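Local coordinates for protein peptidase (Yersinia bercovieri, PDB 5NYW) that is of unknown function but belongs to the proteasome beta-subunit (Ntn-hydrolase) family as an ancestral bacterial member, Anbu, and may act as a peptidase, at residues L[4-9]-L[169-174]; L[55-60]-L[95-100]; L[83-88]-L[134-139]; L[143-148]-L[156-161]. All blocks are in the same frame, centred on the assembly; numbering follows the deposited sequence.

Contact 1 of 4, residues L[4-9]-L[169-174]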
loop_
_atom_site.group_PDB
_atom_site.type_symbol
_atom_site.label_atom_id
_atom_site.label_comp_id
_atom_site.label_asym_id
_atom_site.label_seq_id
_atom_site.Cartn_x
_atom_site.Cartn_y
_atom_site.Cartn_z
ATOM N N VAL L 4 6.208 42.297 -11.367
ATOM C CA VAL L 4 5.163 42.341 -12.382
ATOM C C VAL L 4 5.797 42.188 -13.761
ATOM O O VAL L 4 6.910 42.654 -14.008
ATOM C CB VAL L 4 4.301 43.657 -12.301
ATOM C CG1 VAL L 4 5.158 44.924 -12.416
ATOM C CG2 VAL L 4 3.180 43.657 -13.357
ATOM N N ALA L 5 5.092 41.501 -14.649
ATOM C CA ALA L 5 5.541 41.369 -16.021
ATOM C C ALA L 5 4.354 41.569 -16.936
ATOM O O ALA L 5 3.270 41.079 -16.661
ATOM C CB ALA L 5 6.187 40.014 -16.246
ATOM N N MET L 6 4.574 42.280 -18.030
ATOM C CA MET L 6 3.518 42.610 -18.967
ATOM C C MET L 6 3.880 42.165 -20.381
ATOM O O MET L 6 4.991 42.425 -20.850
ATOM C CB MET L 6 3.250 44.119 -18.958
ATOM C CG MET L 6 2.878 44.686 -17.609
ATOM S SD MET L 6 3.048 46.480 -17.532
ATOM C CE MET L 6 2.331 46.849 -15.934
ATOM N N ARG L 7 2.961 41.463 -21.038
ATOM C CA ARG L 7 3.138 41.089 -22.440
ATOM C C ARG L 7 2.213 41.882 -23.352
ATOM O O ARG L 7 1.000 41.681 -23.336
ATOM C CB ARG L 7 2.899 39.595 -22.640
ATOM C CG ARG L 7 2.973 39.127 -24.086
ATOM C CD ARG L 7 2.586 37.661 -24.177
ATOM N NE ARG L 7 2.438 37.184 -25.553
ATOM C CZ ARG L 7 1.282 37.113 -26.210
ATOM N NH1 ARG L 7 1.264 36.660 -27.450
ATOM N NH2 ARG L 7 0.145 37.480 -25.625
ATOM N N LEU L 8 2.803 42.740 -24.179
ATOM C CA LEU L 8 2.061 43.626 -25.069
ATOM C C LEU L 8 2.372 43.269 -26.505
ATOM O O LEU L 8 3.224 42.420 -26.750
ATOM C CB LEU L 8 2.420 45.081 -24.808
ATOM C CG LEU L 8 2.530 45.424 -23.330
ATOM C CD1 LEU L 8 3.557 46.512 -23.156
ATOM C CD2 LEU L 8 1.170 45.831 -22.782
ATOM N N SER L 9 1.671 43.894 -27.447
ATOM C CA SER L 9 1.887 43.609 -28.862
ATOM C C SER L 9 3.300 43.967 -29.328
ATOM O O SER L 9 3.864 43.292 -30.196
ATOM C CB SER L 9 0.843 44.330 -29.718
ATOM O OG SER L 9 0.846 45.719 -29.471
ATOM N N ASP L 169 6.461 52.193 -23.423
ATOM C CA ASP L 169 6.819 53.217 -22.438
ATOM C C ASP L 169 5.691 53.450 -21.443
ATOM O O ASP L 169 5.941 53.650 -20.254
ATOM C CB ASP L 169 7.207 54.521 -23.112
ATOM C CG ASP L 169 8.598 54.472 -23.684
ATOM O OD1 ASP L 169 9.217 53.387 -23.639
ATOM O OD2 ASP L 169 9.079 55.521 -24.163
ATOM N N GLN L 170 4.454 53.377 -21.920
ATOM C CA GLN L 170 3.318 53.542 -21.036
ATOM C C GLN L 170 3.168 52.329 -20.119
ATOM O O GLN L 170 2.697 52.461 -18.987
ATOM C CB GLN L 170 2.033 53.755 -21.832
ATOM C CG GLN L 170 1.953 55.057 -22.595
ATOM C CD GLN L 170 0.553 55.287 -23.133
ATOM O OE1 GLN L 170 -0.290 54.391 -23.102
ATOM N NE2 GLN L 170 0.291 56.498 -23.609
ATOM N N ALA L 171 3.533 51.147 -20.611
ATOM C CA ALA L 171 3.504 49.943 -19.776
ATOM C C ALA L 171 4.506 50.025 -18.634
ATOM O O ALA L 171 4.206 49.693 -17.489
ATOM C CB ALA L 171 3.773 48.730 -20.603
ATOM N N MET L 172 5.704 50.485 -18.944
ATOM C CA MET L 172 6.693 50.638 -17.902
ATOM C C MET L 172 6.238 51.714 -16.916
ATOM O O MET L 172 6.374 51.534 -15.703
ATOM C CB MET L 172 8.056 50.993 -18.490
ATOM C CG MET L 172 9.117 51.210 -17.408
ATOM S SD MET L 172 9.265 49.807 -16.258
ATOM C CE MET L 172 10.033 48.583 -17.306
ATOM N N GLN L 173 5.646 52.794 -17.430
ATOM C CA GLN L 173 5.083 53.839 -16.555
ATOM C C GLN L 173 4.029 53.282 -15.615
ATOM O O GLN L 173 4.031 53.571 -14.418
ATOM C CB GLN L 173 4.450 54.977 -17.359
ATOM C CG GLN L 173 5.440 55.945 -17.951
ATOM C CD GLN L 173 4.776 57.021 -18.791
ATOM O OE1 GLN L 173 3.790 56.773 -19.480
ATOM N NE2 GLN L 173 5.296 58.237 -18.697
ATOM N N CYS L 174 3.156 52.449 -16.160
ATOM C CA CYS L 174 2.126 51.803 -15.374
ATOM C C CYS L 174 2.746 50.926 -14.275
ATOM O O CYS L 174 2.326 50.996 -13.123
ATOM C CB CYS L 174 1.224 50.985 -16.293
ATOM S SG CYS L 174 -0.023 50.019 -15.456
#
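Met6 packs on Ala171 and Cys174 of the helix, and Leu8 joins it on Ala171. The Met6 side chain does most of the work. Its CG lies beside the backbone N and anti to the carbonyl carbon (chi1 -57°), and from there the chain runs out straight. CB and CG serve as the stem and touch nothing on the helix. The sulfur is the first atom to arrive: Met6 SD lies 3.4 Å from the backbone Ala171 O. It also packs against the methyl group, with Met6 SD to Ala171 CB at 3.9 Å. The terminal methyl goes one step further along the helix. Met6 CE is 3.7 Å from Ala171 O and 4.0 Å from Cys174 SG, so it spans one turn of helix. No hydrogen bond crosses the interface. Leu8 comes in with one branch, its CD1 at 3.4 Å from Ala171 CB. The small Ala171 side chain therefore takes Met6 SD and Leu8 CD1 together. The side-chain packing is apolar, apart from the sulfur and methyl touching Ala171 O, and all four residues are buried. On the helix, Gln170 and Gln173 pack against Phe233 and Pro237 of a neighbouring subunit. The contact belongs to the sandwich architecture of the Ntn-hydrolase fold, in which helices cover the outer faces of two beta-sheets. Strand 2-7 pairs antiparallel with strands 11-23 and 145-149, and helix 168-185 lies over this sheet. Ala171 also touches Ala13 of strand 11-23, while Cys174 packs on Ile158 of helix 155-161.

Contact 2 of 4, residues L[55-60]-L[95-100]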
loop_
_atom_site.group_PDB
_atom_site.type_symbol
_atom_site.label_atom_id
_atom_site.label_comp_id
_atom_site.label_asym_id
_atom_site.label_seq_id
_atom_site.Cartn_x
_atom_site.Cartn_y
_atom_site.Cartn_z
ATOM N N THR L 55 14.028 30.062 -4.532
ATOM C CA THR L 55 14.252 30.687 -5.837
ATOM C C THR L 55 15.741 30.832 -6.167
ATOM O O THR L 55 16.135 30.652 -7.323
ATOM C CB THR L 55 13.551 32.061 -5.955
ATOM O OG1 THR L 55 14.128 33.017 -5.051
ATOM C CG2 THR L 55 12.057 31.919 -5.708
ATOM N N GLN L 56 16.577 31.146 -5.176
ATOM C CA GLN L 56 18.007 31.264 -5.459
ATOM C C GLN L 56 18.579 29.934 -5.948
ATOM O O GLN L 56 19.393 29.928 -6.871
ATOM C CB GLN L 56 18.817 31.719 -4.233
ATOM C CG GLN L 56 19.070 33.204 -4.071
ATOM C CD GLN L 56 20.085 33.470 -2.961
ATOM O OE1 GLN L 56 20.389 32.579 -2.185
ATOM N NE2 GLN L 56 20.643 34.674 -2.916
ATOM N N SER L 57 18.152 28.814 -5.354
ATOM C CA SER L 57 18.632 27.509 -5.814
ATOM C C SER L 57 18.148 27.250 -7.220
ATOM O O SER L 57 18.906 26.777 -8.058
ATOM C CB SER L 57 18.181 26.357 -4.893
ATOM O OG SER L 57 19.123 26.096 -3.856
ATOM N N ILE L 58 16.893 27.589 -7.482
ATOM C CA ILE L 58 16.317 27.404 -8.806
ATOM C C ILE L 58 17.142 28.172 -9.830
ATOM O O ILE L 58 17.639 27.594 -10.798
ATOM C CB ILE L 58 14.833 27.873 -8.838
ATOM C CG1 ILE L 58 13.984 26.935 -7.983
ATOM C CG2 ILE L 58 14.288 27.892 -10.253
ATOM C CD1 ILE L 58 12.617 27.443 -7.713
ATOM N N VAL L 59 17.350 29.460 -9.578
ATOM C CA VAL L 59 18.157 30.277 -10.468
ATOM C C VAL L 59 19.602 29.758 -10.557
ATOM O O VAL L 59 20.149 29.625 -11.651
ATOM C CB VAL L 59 18.157 31.742 -10.019
ATOM C CG1 VAL L 59 19.224 32.532 -10.763
ATOM C CG2 VAL L 59 16.781 32.360 -10.229
ATOM N N SER L 60 20.200 29.398 -9.424
ATOM C CA SER L 60 21.573 28.916 -9.449
ATOM C C SER L 60 21.688 27.620 -10.262
ATOM O O SER L 60 22.617 27.480 -11.054
ATOM C CB SER L 60 22.098 28.704 -8.027
ATOM O OG SER L 60 22.440 29.929 -7.402
ATOM N N ILE L 95 12.176 22.041 -4.300
ATOM C CA ILE L 95 11.254 21.938 -3.168
ATOM C C ILE L 95 11.278 20.556 -2.509
ATOM O O ILE L 95 11.363 20.445 -1.280
ATOM C CB ILE L 95 9.812 22.264 -3.591
ATOM C CG1 ILE L 95 9.693 23.754 -3.869
ATOM C CG2 ILE L 95 8.822 21.891 -2.495
ATOM C CD1 ILE L 95 8.318 24.182 -4.300
ATOM N N ASN L 96 11.257 19.509 -3.324
ATOM C CA ASN L 96 11.282 18.153 -2.799
ATOM C C ASN L 96 12.604 17.850 -2.104
ATOM O O ASN L 96 12.641 17.089 -1.134
ATOM C CB ASN L 96 10.995 17.140 -3.904
ATOM C CG ASN L 96 9.538 17.167 -4.343
ATOM O OD1 ASN L 96 8.699 17.832 -3.722
ATOM N ND2 ASN L 96 9.223 16.418 -5.390
ATOM N N ARG L 97 13.689 18.427 -2.614
ATOM C CA ARG L 97 14.997 18.254 -1.985
ATOM C C ARG L 97 15.021 18.944 -0.613
ATOM O O ARG L 97 15.384 18.323 0.382
ATOM C CB ARG L 97 16.116 18.819 -2.873
ATOM C CG ARG L 97 17.506 18.728 -2.256
ATOM C CD ARG L 97 18.497 19.658 -2.961
ATOM N NE ARG L 97 18.197 21.060 -2.656
ATOM C CZ ARG L 97 18.768 22.118 -3.229
ATOM N NH1 ARG L 97 19.698 21.957 -4.159
ATOM N NH2 ARG L 97 18.414 23.349 -2.858
ATOM N N ASP L 98 14.634 20.224 -0.562
ATOM C CA ASP L 98 14.690 20.996 0.691
ATOM C C ASP L 98 13.698 20.563 1.777
ATOM O O ASP L 98 13.974 20.717 2.974
ATOM C CB ASP L 98 14.478 22.495 0.419
ATOM C CG ASP L 98 15.703 23.163 -0.202
ATOM O OD1 ASP L 98 16.773 22.503 -0.294
ATOM O OD2 ASP L 98 15.612 24.370 -0.528
ATOM N N SER L 99 12.550 20.024 1.365
ATOM C CA SER L 99 11.543 19.555 2.317
ATOM C C SER L 99 11.720 18.080 2.752
ATOM O O SER L 99 10.764 17.436 3.195
ATOM C CB SER L 99 10.140 19.802 1.741
ATOM O OG SER L 99 9.862 18.984 0.625
ATOM N N GLY L 100 12.951 17.571 2.634
ATOM C CA GLY L 100 13.328 16.232 3.077
ATOM C C GLY L 100 12.357 15.084 2.845
ATOM O O GLY L 100 12.249 14.181 3.680
#
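The guanidinium of Arg97 is the flat group here, and Ser57 meets it at an edge. Ser57 OG lies only 4° out of the guanidinium plane. The carboxylate of Asp98, the next residue along the helix, also sits at the edge. Neither segment places an atom over a face. Arg97 NH2 donates to Ser57 OG at 3.0 Å, with an N-H...O angle of 159°. Ser57 CB is the next atom of the serine, 3.6 Å from Arg97 NH2. The bend of the arginine chain at chi3 (71°) swings the guanidinium across toward Asp98 and Ser57. Asp98 then receives it side-on with a single oxygen: Arg97 NE is 3.1 Å and Arg97 NH2 3.2 Å from Asp98 OD1. Both nitrogens come to this oxygen from the same face of the carboxylate. NH2 thus serves Asp98 and Ser57 at once. Tyr81 of a neighbouring subunit joins the network, its OH bonding to Ser57 OG and Arg97 NH1. The contact joins helix 52-65 to the end of helix 80-98, two helices on the same side of the fold. The bonds probably hold the guanidinium in place, and the salt bridge probably balances its charge and limits its rotation. The serine and the tyrosine of that neighbouring subunit extend this polar link, so the same group serves the fold and the subunit interface.

Contact 3 of 4, residues L[83-88]-L[134-139]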
loop_
_atom_site.group_PDB
_atom_site.type_symbol
_atom_site.label_atom_id
_atom_site.label_comp_id
_atom_site.label_asym_id
_atom_site.label_seq_id
_atom_site.Cartn_x
_atom_site.Cartn_y
_atom_site.Cartn_z
ATOM N N ALA L 83 10.954 26.064 -22.084
ATOM C CA ALA L 83 11.622 26.771 -21.012
ATOM C C ALA L 83 10.749 26.714 -19.750
ATOM O O ALA L 83 11.251 26.500 -18.650
ATOM C CB ALA L 83 11.901 28.187 -21.417
ATOM N N ALA L 84 9.443 26.897 -19.919
ATOM C CA ALA L 84 8.492 26.822 -18.803
ATOM C C ALA L 84 8.409 25.442 -18.163
ATOM O O ALA L 84 8.369 25.349 -16.938
ATOM C CB ALA L 84 7.094 27.263 -19.261
ATOM N N THR L 85 8.365 24.375 -18.970
ATOM C CA THR L 85 8.358 23.025 -18.395
ATOM C C THR L 85 9.668 22.819 -17.619
ATOM O O THR L 85 9.686 22.160 -16.582
ATOM C CB THR L 85 8.178 21.886 -19.441
ATOM O OG1 THR L 85 9.303 21.814 -20.322
ATOM C CG2 THR L 85 6.904 22.067 -20.224
ATOM N N LEU L 86 10.760 23.369 -18.148
ATOM C CA LEU L 86 12.065 23.241 -17.518
ATOM C C LEU L 86 12.101 23.915 -16.143
ATOM O O LEU L 86 12.630 23.365 -15.176
ATOM C CB LEU L 86 13.144 23.833 -18.425
ATOM C CG LEU L 86 14.567 23.714 -17.876
ATOM C CD1 LEU L 86 14.943 22.244 -17.750
ATOM C CD2 LEU L 86 15.581 24.460 -18.734
ATOM N N LEU L 87 11.537 25.107 -16.051
ATOM C CA LEU L 87 11.445 25.799 -14.766
ATOM C C LEU L 87 10.589 24.996 -13.777
ATOM O O LEU L 87 10.918 24.879 -12.601
ATOM C CB LEU L 87 10.867 27.202 -14.950
ATOM C CG LEU L 87 11.930 28.284 -14.851
ATOM C CD1 LEU L 87 12.882 28.160 -16.030
ATOM C CD2 LEU L 87 11.272 29.622 -14.857
ATOM N N GLY L 88 9.475 24.469 -14.267
ATOM C CA GLY L 88 8.592 23.681 -13.437
ATOM C C GLY L 88 9.300 22.481 -12.840
ATOM O O GLY L 88 9.099 22.169 -11.661
ATOM N N GLY L 134 4.773 23.349 -9.884
ATOM C CA GLY L 134 5.570 23.214 -11.088
ATOM C C GLY L 134 4.803 23.327 -12.394
ATOM O O GLY L 134 5.411 23.386 -13.463
ATOM N N ASN L 135 3.476 23.367 -12.325
ATOM C CA ASN L 135 2.689 23.623 -13.524
ATOM C C ASN L 135 2.637 25.133 -13.712
ATOM O O ASN L 135 3.206 25.878 -12.908
ATOM C CB ASN L 135 1.294 23.007 -13.418
ATOM C CG ASN L 135 0.492 23.585 -12.273
ATOM O OD1 ASN L 135 1.056 24.179 -11.354
ATOM N ND2 ASN L 135 -0.824 23.384 -12.301
ATOM N N PHE L 136 2.001 25.584 -14.782
ATOM C CA PHE L 136 2.060 26.997 -15.168
ATOM C C PHE L 136 0.924 27.471 -16.093
ATOM O O PHE L 136 0.260 26.674 -16.755
ATOM C CB PHE L 136 3.398 27.271 -15.839
ATOM C CG PHE L 136 3.743 26.284 -16.934
ATOM C CD1 PHE L 136 3.209 26.412 -18.203
ATOM C CD2 PHE L 136 4.634 25.254 -16.694
ATOM C CE1 PHE L 136 3.538 25.511 -19.213
ATOM C CE2 PHE L 136 4.973 24.361 -17.700
ATOM C CZ PHE L 136 4.420 24.487 -18.959
ATOM N N ILE L 137 0.734 28.786 -16.155
ATOM C CA ILE L 137 -0.197 29.380 -17.098
ATOM C C ILE L 137 0.504 30.418 -17.963
ATOM O O ILE L 137 1.558 30.956 -17.607
ATOM C CB ILE L 137 -1.376 30.054 -16.383
ATOM C CG1 ILE L 137 -0.861 31.165 -15.470
ATOM C CG2 ILE L 137 -2.161 29.026 -15.598
ATOM C CD1 ILE L 137 -1.969 32.005 -14.781
ATOM N N GLU L 138 -0.112 30.717 -19.097
ATOM C CA GLU L 138 0.487 31.627 -20.060
ATOM C C GLU L 138 -0.396 32.881 -20.226
ATOM O O GLU L 138 -1.639 32.806 -20.232
ATOM C CB GLU L 138 0.705 30.890 -21.403
ATOM C CG GLU L 138 1.518 31.667 -22.438
ATOM C CD GLU L 138 1.954 30.808 -23.618
ATOM O OE1 GLU L 138 1.525 29.631 -23.689
ATOM O OE2 GLU L 138 2.791 31.285 -24.424
ATOM N N ALA L 139 0.254 34.034 -20.334
ATOM C CA ALA L 139 -0.457 35.276 -20.552
ATOM C C ALA L 139 -1.006 35.292 -21.974
ATOM O O ALA L 139 -0.380 34.785 -22.906
ATOM C CB ALA L 139 0.445 36.463 -20.305
#
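Gly88 and Gly134 bring the two backbones together, with their CA atoms 3.9 Å apart and a CA-H...O contact of 3.2 Å from Gly88 CA to Gly134 O. From there the segments diverge, and the Phe136 ring lies between strand and helix. With chi1 at 50° this ring leans over its own backbone and is carried toward the helix. Ala84 CB sits over the centre of one face, 3.8 Å from the Phe136 ring centroid and 7° off the normal, a CH-pi contact. The CE2 corner reaches the helix backbone, with Phe136 CE2 at 3.6 Å from Ala84 O. Thr85 adds its methyl, CG2 lying 3.7 Å from Phe136 CZ. The Thr85 hydroxyl instead bonds to Glu82 O within the helix. Neither Gly88 nor Gly134 has a side chain, and the backbones come this close; Gly134 also has a positive phi (97°), which suits glycine. Phe136 meets the rings of Tyr81, edge to face, and Phe128, nearly perpendicular. Ser57 of a neighbouring subunit packs on Phe136 as well. The contact seats helix 80-98 on strand 136-138, an outermost strand of its five-stranded sheet within this chain. Ala84 and Leu87 of the helix pack on Leu116 of strand 112-120, and Leu87 also on Ile130 of strand 126-130.

Contact 4 of 4, residues L[143-148]-L[156-161]; sequences TPYFQI and PIIDRV
Tyr145 holds its CG between the backbone N and the carbonyl carbon (chi1 74°), which sends the ring out from the strand toward Ile158 and Asp159. On the helix, Ile158 CG2 is anti to the backbone N and points at that ring. The methyl lies over the ring's centre: Ile158 CG2 is 3.4 Å from the Tyr145 centroid and almost on the ring normal, a close CH-pi contact. The phenol oxygen goes on to the next residue. Tyr145 OH donates to Asp159 OD1 at 2.7 Å, on the syn side but 35° out of the carboxylate plane. Ring and carboxylate are steeply inclined to each other. Strand 145-148 and helix 156-161 run almost exactly antiparallel (178°), their axes 11.0 Å apart. This is a strand followed by a helix that folds back over its sheet, within the layered Ntn-hydrolase fold of proteasome subunits. The other Ile158 branch meets Gln147, with Ile158 CD1 3.7 Å from Gln147 NE2. That amide nitrogen finds its polar partner in Tyr2 OH. Lys155 NZ is a second partner of Tyr145 OH, and nearby Arg160 forms a salt bridge with Asp180 of a neighbouring subunit.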
loop_
_atom_site.group_PDB
_atom_site.type_symbol
_atom_site.label_atom_id
_atom_site.label_comp_id
_atom_site.label_asym_id
_atom_site.label_seq_id
_atom_site.Cartn_x
_atom_site.Cartn_y
_atom_site.Cartn_z
ATOM N N THR L 143 -5.583 38.448 -20.779
ATOM C CA THR L 143 -4.852 38.649 -19.527
ATOM C C THR L 143 -3.367 38.880 -19.856
ATOM O O THR L 143 -2.566 37.944 -19.887
ATOM C CB THR L 143 -5.022 37.436 -18.575
ATOM O OG1 THR L 143 -6.420 37.219 -18.298
ATOM C CG2 THR L 143 -4.266 37.645 -17.277
ATOM N N PRO L 144 -2.998 40.141 -20.138
ATOM C CA PRO L 144 -1.652 40.391 -20.659
ATOM C C PRO L 144 -0.580 40.660 -19.606
ATOM O O PRO L 144 0.513 41.058 -19.982
ATOM C CB PRO L 144 -1.865 41.615 -21.566
ATOM C CG PRO L 144 -2.983 42.361 -20.934
ATOM C CD PRO L 144 -3.874 41.321 -20.269
ATOM N N TYR L 145 -0.862 40.422 -18.328
ATOM C CA TYR L 145 0.137 40.634 -17.269
ATOM C C TYR L 145 -0.016 39.616 -16.113
ATOM O O TYR L 145 -1.105 39.066 -15.913
ATOM C CB TYR L 145 0.035 42.066 -16.699
ATOM C CG TYR L 145 -1.174 42.253 -15.801
ATOM C CD1 TYR L 145 -2.426 42.545 -16.341
ATOM C CD2 TYR L 145 -1.077 42.081 -14.409
ATOM C CE1 TYR L 145 -3.551 42.699 -15.525
ATOM C CE2 TYR L 145 -2.195 42.226 -13.584
ATOM C CZ TYR L 145 -3.435 42.546 -14.145
ATOM O OH TYR L 145 -4.560 42.704 -13.336
ATOM N N PHE L 146 1.059 39.411 -15.339
ATOM C CA PHE L 146 1.031 38.568 -14.131
ATOM C C PHE L 146 1.661 39.298 -12.959
ATOM O O PHE L 146 2.600 40.067 -13.143
ATOM C CB PHE L 146 1.796 37.258 -14.338
ATOM C CG PHE L 146 1.130 36.306 -15.261
ATOM C CD1 PHE L 146 -0.219 36.050 -15.157
ATOM C CD2 PHE L 146 1.865 35.657 -16.247
ATOM C CE1 PHE L 146 -0.838 35.152 -16.033
ATOM C CE2 PHE L 146 1.261 34.767 -17.119
ATOM C CZ PHE L 146 -0.095 34.511 -17.014
ATOM N N GLN L 147 1.178 39.048 -11.750
ATOM C CA GLN L 147 1.864 39.581 -10.580
ATOM C C GLN L 147 2.209 38.442 -9.613
ATOM O O GLN L 147 1.419 37.516 -9.434
ATOM C CB GLN L 147 1.001 40.615 -9.856
ATOM C CG GLN L 147 0.355 41.681 -10.715
ATOM C CD GLN L 147 -0.611 42.526 -9.886
ATOM O OE1 GLN L 147 -1.742 42.113 -9.644
ATOM N NE2 GLN L 147 -0.176 43.713 -9.463
ATOM N N ILE L 148 3.364 38.531 -8.958
ATOM C CA ILE L 148 3.689 37.638 -7.841
ATOM C C ILE L 148 4.153 38.482 -6.633
ATOM O O ILE L 148 4.559 39.642 -6.796
ATOM C CB ILE L 148 4.770 36.586 -8.237
ATOM C CG1 ILE L 148 6.056 37.248 -8.744
ATOM C CG2 ILE L 148 4.213 35.639 -9.312
ATOM C CD1 ILE L 148 7.169 36.239 -9.156
ATOM N N PRO L 156 -5.015 47.693 -9.006
ATOM C CA PRO L 156 -6.039 48.614 -9.522
ATOM C C PRO L 156 -5.578 49.530 -10.651
ATOM O O PRO L 156 -6.382 49.827 -11.533
ATOM C CB PRO L 156 -6.425 49.427 -8.292
ATOM C CG PRO L 156 -6.223 48.490 -7.156
ATOM C CD PRO L 156 -4.986 47.717 -7.527
ATOM N N ILE L 157 -4.346 50.021 -10.589
ATOM C CA ILE L 157 -3.862 50.883 -11.640
ATOM C C ILE L 157 -3.619 50.082 -12.926
ATOM O O ILE L 157 -3.854 50.586 -14.030
ATOM C CB ILE L 157 -2.594 51.624 -11.220
ATOM C CG1 ILE L 157 -2.219 52.644 -12.287
ATOM C CG2 ILE L 157 -1.465 50.648 -10.958
ATOM C CD1 ILE L 157 -3.344 53.628 -12.602
ATOM N N ILE L 158 -3.173 48.835 -12.793
ATOM C CA ILE L 158 -2.912 48.003 -13.970
ATOM C C ILE L 158 -4.216 47.704 -14.691
ATOM O O ILE L 158 -4.300 47.813 -15.901
ATOM C CB ILE L 158 -2.207 46.683 -13.606
ATOM C CG1 ILE L 158 -0.827 46.965 -13.033
ATOM C CG2 ILE L 158 -2.010 45.817 -14.828
ATOM C CD1 ILE L 158 -0.161 45.745 -12.515
ATOM N N ASP L 159 -5.249 47.361 -13.937
ATOM C CA ASP L 159 -6.552 47.103 -14.526
ATOM C C ASP L 159 -7.133 48.345 -15.189
ATOM O O ASP L 159 -7.936 48.234 -16.113
ATOM C CB ASP L 159 -7.515 46.569 -13.471
ATOM C CG ASP L 159 -7.220 45.125 -13.082
ATOM O OD1 ASP L 159 -6.649 44.388 -13.920
ATOM O OD2 ASP L 159 -7.539 44.744 -11.929
ATOM N N ARG L 160 -6.756 49.533 -14.723
ATOM C CA ARG L 160 -7.359 50.758 -15.268
ATOM C C ARG L 160 -6.768 51.211 -16.598
ATOM O O ARG L 160 -7.501 51.697 -17.462
ATOM C CB ARG L 160 -7.211 51.916 -14.279
ATOM C CG ARG L 160 -8.165 51.893 -13.111
ATOM C CD ARG L 160 -7.965 53.133 -12.246
ATOM N NE ARG L 160 -8.783 53.103 -11.038
ATOM C CZ ARG L 160 -10.055 53.491 -10.986
ATOM N NH1 ARG L 160 -10.653 53.952 -12.080
ATOM N NH2 ARG L 160 -10.727 53.420 -9.839
ATOM N N VAL L 161 -5.458 51.024 -16.773
ATOM C CA VAL L 161 -4.777 51.631 -17.907
ATOM C C VAL L 161 -4.062 50.653 -18.850
ATOM O O VAL L 161 -3.817 50.991 -20.005
ATOM C CB VAL L 161 -3.752 52.683 -17.424
ATOM C CG1 VAL L 161 -4.387 53.636 -16.441
ATOM C CG2 VAL L 161 -2.568 52.022 -16.788
#

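In the fold
From the N terminus, strand 2-7 opens contact 1, which closes only when helix 168-185 returns to it. The other three contacts all fall within that long loop. Contact 2 links helices 52-65 and 80-98. Contact 3 starts on helix 80-98 before contact 2 has closed, so the two cross. It ends at strand 136-138 of the five-stranded sheet. Contact 4 follows in series as a short loop from strand 145-149 to helix 155-161. Contacts 1 and 4 share the six-stranded sheet, where strands 2-7 and 145-149 are neighbours. Contacts 3 and 4 meet where Ile137 and Ala139 pack on Phe146, between the two sheets.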